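Local coordinates for protein alpha-1,4-endofucoidanase (Mariniflexile fucanivorans, PDB 6DLH) that hydrolyses alpha-1,4 linkages within fucoidan chains by a retaining mechanism, as an endo-acting glycoside hydrolase of family 107 that also carries calcium-binding Ig-like domains, at residues V447-P452 against G478-S483; T495-A500 against V506-V511. All coordinates share one frame; numbering follows the deposited sequence.

Interaction 1: residues V447-P452 against G478-S483; sequences VDFWDP and GTWTLS. With CA (calcium ion), chain I.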
loop_
_atom_site.group_PDB
_atom_site.type_symbol
_atom_site.label_atom_id
_atom_site.label_comp_id
_atom_site.label_asym_id
_atom_site.label_seq_id
_atom_site.Cartn_x
_atom_site.Cartn_y
_atom_site.Cartn_z
ATOM N N VAL A 447 19.720 -15.806 11.609
ATOM C CA VAL A 447 18.958 -14.630 11.214
ATOM C C VAL A 447 19.711 -13.896 10.103
ATOM O O VAL A 447 19.236 -13.825 8.971
ATOM C CB VAL A 447 18.629 -13.723 12.419
ATOM C CG1 VAL A 447 17.863 -12.470 12.011
ATOM C CG2 VAL A 447 17.853 -14.474 13.489
ATOM N N ASP A 448 20.893 -13.364 10.431
ATOM C CA ASP A 448 21.642 -12.502 9.531
ATOM C C ASP A 448 22.590 -13.325 8.664
ATOM O O ASP A 448 22.994 -12.877 7.595
ATOM C CB ASP A 448 22.435 -11.450 10.311
ATOM C CG ASP A 448 21.557 -10.494 11.094
ATOM O OD1 ASP A 448 20.917 -9.650 10.459
ATOM O OD2 ASP A 448 21.516 -10.614 12.331
ATOM N N PHE A 449 22.976 -14.505 9.150
ATOM C CA PHE A 449 23.902 -15.364 8.431
ATOM C C PHE A 449 23.847 -16.763 9.027
ATOM O O PHE A 449 23.437 -16.934 10.174
ATOM C CB PHE A 449 25.332 -14.812 8.458
ATOM C CG PHE A 449 25.800 -14.243 9.777
ATOM C CD1 PHE A 449 25.918 -15.041 10.906
ATOM C CD2 PHE A 449 26.143 -12.905 9.881
ATOM C CE1 PHE A 449 26.355 -14.509 12.112
ATOM C CE2 PHE A 449 26.590 -12.371 11.083
ATOM C CZ PHE A 449 26.691 -13.175 12.197
ATOM N N TRP A 450 24.256 -17.753 8.229
ATOM C CA TRP A 450 24.177 -19.144 8.642
ATOM C C TRP A 450 25.123 -19.984 7.792
ATOM O O TRP A 450 25.533 -19.573 6.707
ATOM C CB TRP A 450 22.732 -19.663 8.583
ATOM C CG TRP A 450 22.150 -19.605 7.207
ATOM C CD1 TRP A 450 22.243 -20.559 6.231
ATOM C CD2 TRP A 450 21.408 -18.514 6.639
ATOM N NE1 TRP A 450 21.601 -20.138 5.100
ATOM C CE2 TRP A 450 21.082 -18.887 5.315
ATOM C CE3 TRP A 450 20.986 -17.265 7.116
ATOM C CZ2 TRP A 450 20.356 -18.055 4.467
ATOM C CZ3 TRP A 450 20.269 -16.440 6.275
ATOM C CH2 TRP A 450 19.956 -16.836 4.971
ATOM N N ASP A 451 25.484 -21.147 8.336
ATOM C CA ASP A 451 26.211 -22.178 7.617
ATOM C C ASP A 451 25.188 -23.096 6.955
ATOM O O ASP A 451 24.423 -23.768 7.650
ATOM C CB ASP A 451 27.179 -22.905 8.560
ATOM C CG ASP A 451 27.539 -24.325 8.161
ATOM O OD1 ASP A 451 27.320 -24.687 6.991
ATOM O OD2 ASP A 451 28.024 -25.069 9.035
ATOM N N PRO A 452 25.128 -23.141 5.603
ATOM C CA PRO A 452 24.139 -23.966 4.903
ATOM C C PRO A 452 24.056 -25.402 5.412
ATOM O O PRO A 452 22.964 -25.962 5.493
ATOM C CB PRO A 452 24.628 -23.907 3.451
ATOM C CG PRO A 452 25.251 -22.534 3.347
ATOM C CD PRO A 452 25.961 -22.356 4.676
ATOM N N GLY A 478 26.431 -17.528 19.118
ATOM C CA GLY A 478 25.655 -17.263 17.915
ATOM C C GLY A 478 25.275 -15.794 17.735
ATOM O O GLY A 478 24.692 -15.424 16.714
ATOM N N THR A 479 25.611 -14.960 18.725
ATOM C CA THR A 479 25.331 -13.535 18.636
ATOM C C THR A 479 26.638 -12.745 18.650
ATOM O O THR A 479 27.442 -12.875 19.570
ATOM C CB THR A 479 24.388 -13.078 19.753
ATOM O OG1 THR A 479 23.190 -13.841 19.607
ATOM C CG2 THR A 479 24.075 -11.597 19.693
ATOM N N TRP A 480 26.836 -11.935 17.605
ATOM C CA TRP A 480 27.916 -10.965 17.571
ATOM C C TRP A 480 27.329 -9.572 17.777
ATOM O O TRP A 480 26.180 -9.319 17.415
ATOM C CB TRP A 480 28.717 -11.074 16.267
ATOM C CG TRP A 480 29.658 -12.242 16.267
ATOM C CD1 TRP A 480 31.003 -12.216 16.506
ATOM C CD2 TRP A 480 29.316 -13.625 16.050
ATOM N NE1 TRP A 480 31.522 -13.482 16.446
ATOM C CE2 TRP A 480 30.514 -14.368 16.170
ATOM C CE3 TRP A 480 28.123 -14.307 15.768
ATOM C CZ2 TRP A 480 30.548 -15.755 16.011
ATOM C CZ3 TRP A 480 28.158 -15.678 15.611
ATOM C CH2 TRP A 480 29.357 -16.391 15.727
ATOM N N THR A 481 28.125 -8.688 18.387
ATOM C CA THR A 481 27.696 -7.337 18.706
ATOM C C THR A 481 28.721 -6.344 18.175
ATOM O O THR A 481 29.920 -6.492 18.398
ATOM C CB THR A 481 27.502 -7.162 20.216
ATOM O OG1 THR A 481 26.627 -8.212 20.626
ATOM C CG2 THR A 481 26.918 -5.819 20.603
ATOM N N LEU A 482 28.211 -5.354 17.441
ATOM C CA LEU A 482 28.941 -4.165 17.052
ATOM C C LEU A 482 28.598 -3.092 18.080
ATOM O O LEU A 482 27.431 -2.712 18.214
ATOM C CB LEU A 482 28.460 -3.745 15.660
ATOM C CG LEU A 482 29.168 -4.381 14.465
ATOM C CD1 LEU A 482 29.071 -5.902 14.486
ATOM C CD2 LEU A 482 28.603 -3.826 13.165
ATOM N N SER A 483 29.614 -2.642 18.827
ATOM C CA SER A 483 29.369 -1.677 19.886
ATOM C C SER A 483 30.570 -0.760 20.098
ATOM O O SER A 483 31.681 -1.046 19.656
ATOM C CB SER A 483 28.915 -2.342 21.175
ATOM O OG SER A 483 29.972 -3.061 21.792
HETATM CA CA CA I . 29.268 -24.974 5.209
HETATM O O HOH W 1 30.529 -25.481 7.341
#

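Interaction 2: residues T495-A500 against V506-V511; sequences TFELMA and VTNREV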
loop_
_atom_site.group_PDB
_atom_site.type_symbol
_atom_site.label_atom_id
_atom_site.label_comp_id
_atom_site.label_asym_id
_atom_site.label_seq_id
_atom_site.Cartn_x
_atom_site.Cartn_y
_atom_site.Cartn_z
ATOM N N THR A 495 32.028 2.570 5.205
ATOM C CA THR A 495 31.724 1.464 4.317
ATOM C C THR A 495 32.801 0.402 4.504
ATOM O O THR A 495 33.982 0.661 4.269
ATOM C CB THR A 495 31.651 1.919 2.854
ATOM O OG1 THR A 495 30.692 2.973 2.754
ATOM C CG2 THR A 495 31.285 0.794 1.908
ATOM N N PHE A 496 32.381 -0.794 4.930
ATOM C CA PHE A 496 33.320 -1.883 5.137
ATOM C C PHE A 496 32.625 -3.232 4.955
ATOM O O PHE A 496 31.405 -3.309 4.817
ATOM C CB PHE A 496 33.995 -1.748 6.505
ATOM C CG PHE A 496 33.029 -1.634 7.656
ATOM C CD1 PHE A 496 32.377 -0.438 7.921
ATOM C CD2 PHE A 496 32.754 -2.729 8.464
ATOM C CE1 PHE A 496 31.482 -0.340 8.977
ATOM C CE2 PHE A 496 31.870 -2.626 9.527
ATOM C CZ PHE A 496 31.232 -1.432 9.779
ATOM N N GLU A 497 33.441 -4.289 4.965
ATOM C CA GLU A 497 32.989 -5.648 4.751
ATOM C C GLU A 497 32.870 -6.335 6.107
ATOM O O GLU A 497 33.770 -6.216 6.937
ATOM C CB GLU A 497 34.015 -6.403 3.901
ATOM C CG GLU A 497 34.289 -5.765 2.552
ATOM C CD GLU A 497 33.195 -5.966 1.517
ATOM O OE1 GLU A 497 32.495 -4.985 1.206
ATOM O OE2 GLU A 497 33.049 -7.103 1.023
ATOM N N LEU A 498 31.748 -7.038 6.322
ATOM C CA LEU A 498 31.679 -8.030 7.382
ATOM C C LEU A 498 31.954 -9.405 6.783
ATOM O O LEU A 498 31.554 -9.682 5.656
ATOM C CB LEU A 498 30.310 -7.970 8.063
ATOM C CG LEU A 498 30.079 -6.755 8.960
ATOM C CD1 LEU A 498 28.741 -6.860 9.674
ATOM C CD2 LEU A 498 31.213 -6.581 9.964
ATOM N N MET A 499 32.638 -10.263 7.545
ATOM C CA MET A 499 33.053 -11.554 7.024
ATOM C C MET A 499 32.610 -12.683 7.951
ATOM O O MET A 499 33.104 -12.827 9.072
ATOM C CB MET A 499 34.570 -11.592 6.843
ATOM C CG MET A 499 35.083 -10.533 5.881
ATOM S SD MET A 499 36.884 -10.501 5.916
ATOM C CE MET A 499 37.193 -10.094 7.633
ATOM N N ALA A 500 31.670 -13.492 7.456
ATOM C CA ALA A 500 31.162 -14.608 8.232
ATOM C C ALA A 500 31.920 -15.868 7.832
ATOM O O ALA A 500 32.183 -16.082 6.653
ATOM C CB ALA A 500 29.675 -14.750 8.020
ATOM N N VAL A 506 34.856 -18.146 4.055
ATOM C CA VAL A 506 34.287 -16.861 4.425
ATOM C C VAL A 506 33.380 -16.355 3.305
ATOM O O VAL A 506 33.630 -16.622 2.131
ATOM C CB VAL A 506 35.394 -15.833 4.737
ATOM C CG1 VAL A 506 35.851 -15.077 3.494
ATOM C CG2 VAL A 506 34.970 -14.852 5.815
ATOM N N THR A 507 32.343 -15.597 3.692
ATOM C CA THR A 507 31.508 -14.845 2.767
ATOM C C THR A 507 31.380 -13.417 3.286
ATOM O O THR A 507 31.113 -13.214 4.470
ATOM C CB THR A 507 30.112 -15.469 2.621
ATOM O OG1 THR A 507 30.241 -16.833 2.221
ATOM C CG2 THR A 507 29.229 -14.738 1.636
ATOM N N ASN A 508 31.541 -12.451 2.374
ATOM C CA ASN A 508 31.577 -11.035 2.693
ATOM C C ASN A 508 30.210 -10.411 2.434
ATOM O O ASN A 508 29.497 -10.811 1.518
ATOM C CB ASN A 508 32.597 -10.275 1.837
ATOM C CG ASN A 508 34.047 -10.597 2.150
ATOM O OD1 ASN A 508 34.363 -11.640 2.723
ATOM N ND2 ASN A 508 34.941 -9.701 1.765
ATOM N N ARG A 509 29.888 -9.391 3.232
ATOM C CA ARG A 509 28.716 -8.557 3.035
ATOM C C ARG A 509 29.122 -7.120 3.350
ATOM O O ARG A 509 29.670 -6.852 4.418
ATOM C CB ARG A 509 27.578 -9.082 3.918
ATOM C CG ARG A 509 26.387 -8.152 4.092
ATOM C CD ARG A 509 25.385 -8.149 2.956
ATOM N NE ARG A 509 24.743 -9.407 2.584
ATOM C CZ ARG A 509 23.465 -9.706 2.817
ATOM N NH1 ARG A 509 22.829 -9.185 3.854
ATOM N NH2 ARG A 509 22.820 -10.515 1.996
ATOM N N GLU A 510 28.886 -6.219 2.392
ATOM C CA GLU A 510 29.195 -4.811 2.570
ATOM C C GLU A 510 28.122 -4.171 3.448
ATOM O O GLU A 510 26.934 -4.265 3.149
ATOM C CB GLU A 510 29.300 -4.105 1.216
ATOM C CG GLU A 510 29.593 -2.619 1.329
ATOM C CD GLU A 510 29.477 -1.852 0.023
ATOM O OE1 GLU A 510 28.499 -1.091 -0.138
ATOM O OE2 GLU A 510 30.362 -2.024 -0.832
ATOM N N VAL A 511 28.566 -3.512 4.527
ATOM C CA VAL A 511 27.681 -2.809 5.443
ATOM C C VAL A 511 28.103 -1.343 5.515
ATOM O O VAL A 511 29.278 -1.016 5.340
ATOM C CB VAL A 511 27.646 -3.469 6.839
ATOM C CG1 VAL A 511 27.045 -4.868 6.792
ATOM C CG2 VAL A 511 29.018 -3.504 7.509
#

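Interaction 1: residues V447-P452 against G478-S483
Phe-449 and Trp-480 carry this contact as an offset edge-to-face aromatic pair in which the phenyl ring supplies the edge. The centroid of the Phe-449 ring lies 5.9 Å from that of the six-membered ring of Trp-480, with the planes 68° apart. The approach is made by the CE1-CZ edge of the phenyl ring: CZ of Phe-449 comes within 4.0 Å of Trp-480 CE3, and CE1 of Phe-449 stands 4.1 Å from Trp-480 CZ3. With CG set between the backbone N and the carbonyl carbon (chi1 42°), the Phe-449 ring leaves the short strand in the direction that brings this edge to Trp-480. Two large, flat residues suit this buried place because together they bridge the distance between backbones that form no pair with each other. Ile-457 and Leu-460 touch both rings and add to the apolar setting.

The metal contact belongs to 447-452 alone. Two residues beyond Phe-449, Asp-451 binds calcium through OD1 at 2.7 Å, while OD2 takes a hydrogen bond from Gly-456 N and a weak one from a water that is itself a calcium ligand. The carboxylate thus answers a cation with one oxygen and is steadied through the other. Gly-419 O, Glu-453 and Asp-502 complete the protein share of the site.

Aromatic filling between strands, with a calcium site further along the same segment, fits a beta-sandwich core in the Ig-like domain that the sequence family suggests.

Interaction 2: residues T495-A500 against V506-V511
Phe-496 turns its ring to Val-511 because CG sits between its backbone N and carbonyl carbon (chi1 54°), while Val-511 places CG2 in the corresponding position. That methyl rests over one face of the phenyl ring in a CH-pi contact, 3.9 Å from Val-511 CG2 to the ring centroid. A branched residue suits the place: CG2 of Val-511 lies on the ring and meets Leu-498 CG at 3.7 Å, while its CG1 packs 3.9 Å from Leu-498 CD1.

On the other face, the chain of Glu-497 bends at chi2 (-75°) and carries its carboxylate back over the partner strand. OE2 accepts a hydrogen bond from Asn-508 ND2 at 3.3 Å through its anti lone pair, OE2 lying near the plane of the Asn-508 amide although the carboxylate plane is turned 54° from it. OE1 of Glu-497 lies 4.2 Å from Glu-510 OE2, a closeness of like charges that the Asn-508 amide probably eases. Thr-495 CG2 packs on the carboxyl carbon of Glu-510.

Six backbone hydrogen bonds bind the strands into an antiparallel hairpin, Phe-496 with Val-511, Leu-498 with Arg-509 and Ala-500 with Thr-507 being hydrogen-bonded pairs. Arg-509 sends its guanidinium to Ser-424 O and Thr-428 OG1, and Thr-507 OG1 bonds to Pro-421 O. Strand 494-502 is the middle of its sheet, flanked by strand 459-464 and strand 505-513, and Trp-423 of strand 422-423 touches Leu-498, Ala-500 and Arg-509.

Interaction 1 closes before interaction 2 opens along the chain, strand 479-484 being followed directly by strand 494-502, and both lie in what is probably one Ig-like domain. Their centres are 12 Å apart. The segment 478-483 belongs to the sheet with strands 439-444 and 471-476, whereas interaction 2 is part of a second antiparallel sheet; Phe-449 joins them by bringing CG to 4.3 Å from Ala-500 CB. Asp-502, two residues past 495-500, binds the same calcium as Asp-451. The aromatic pair and the hairpin are therefore packed together and linked through one metal site. Trp-450 touches Arg-76 and the calcium ligand Thr-77, so strand 449-450 also meets a distant, earlier part of the chain.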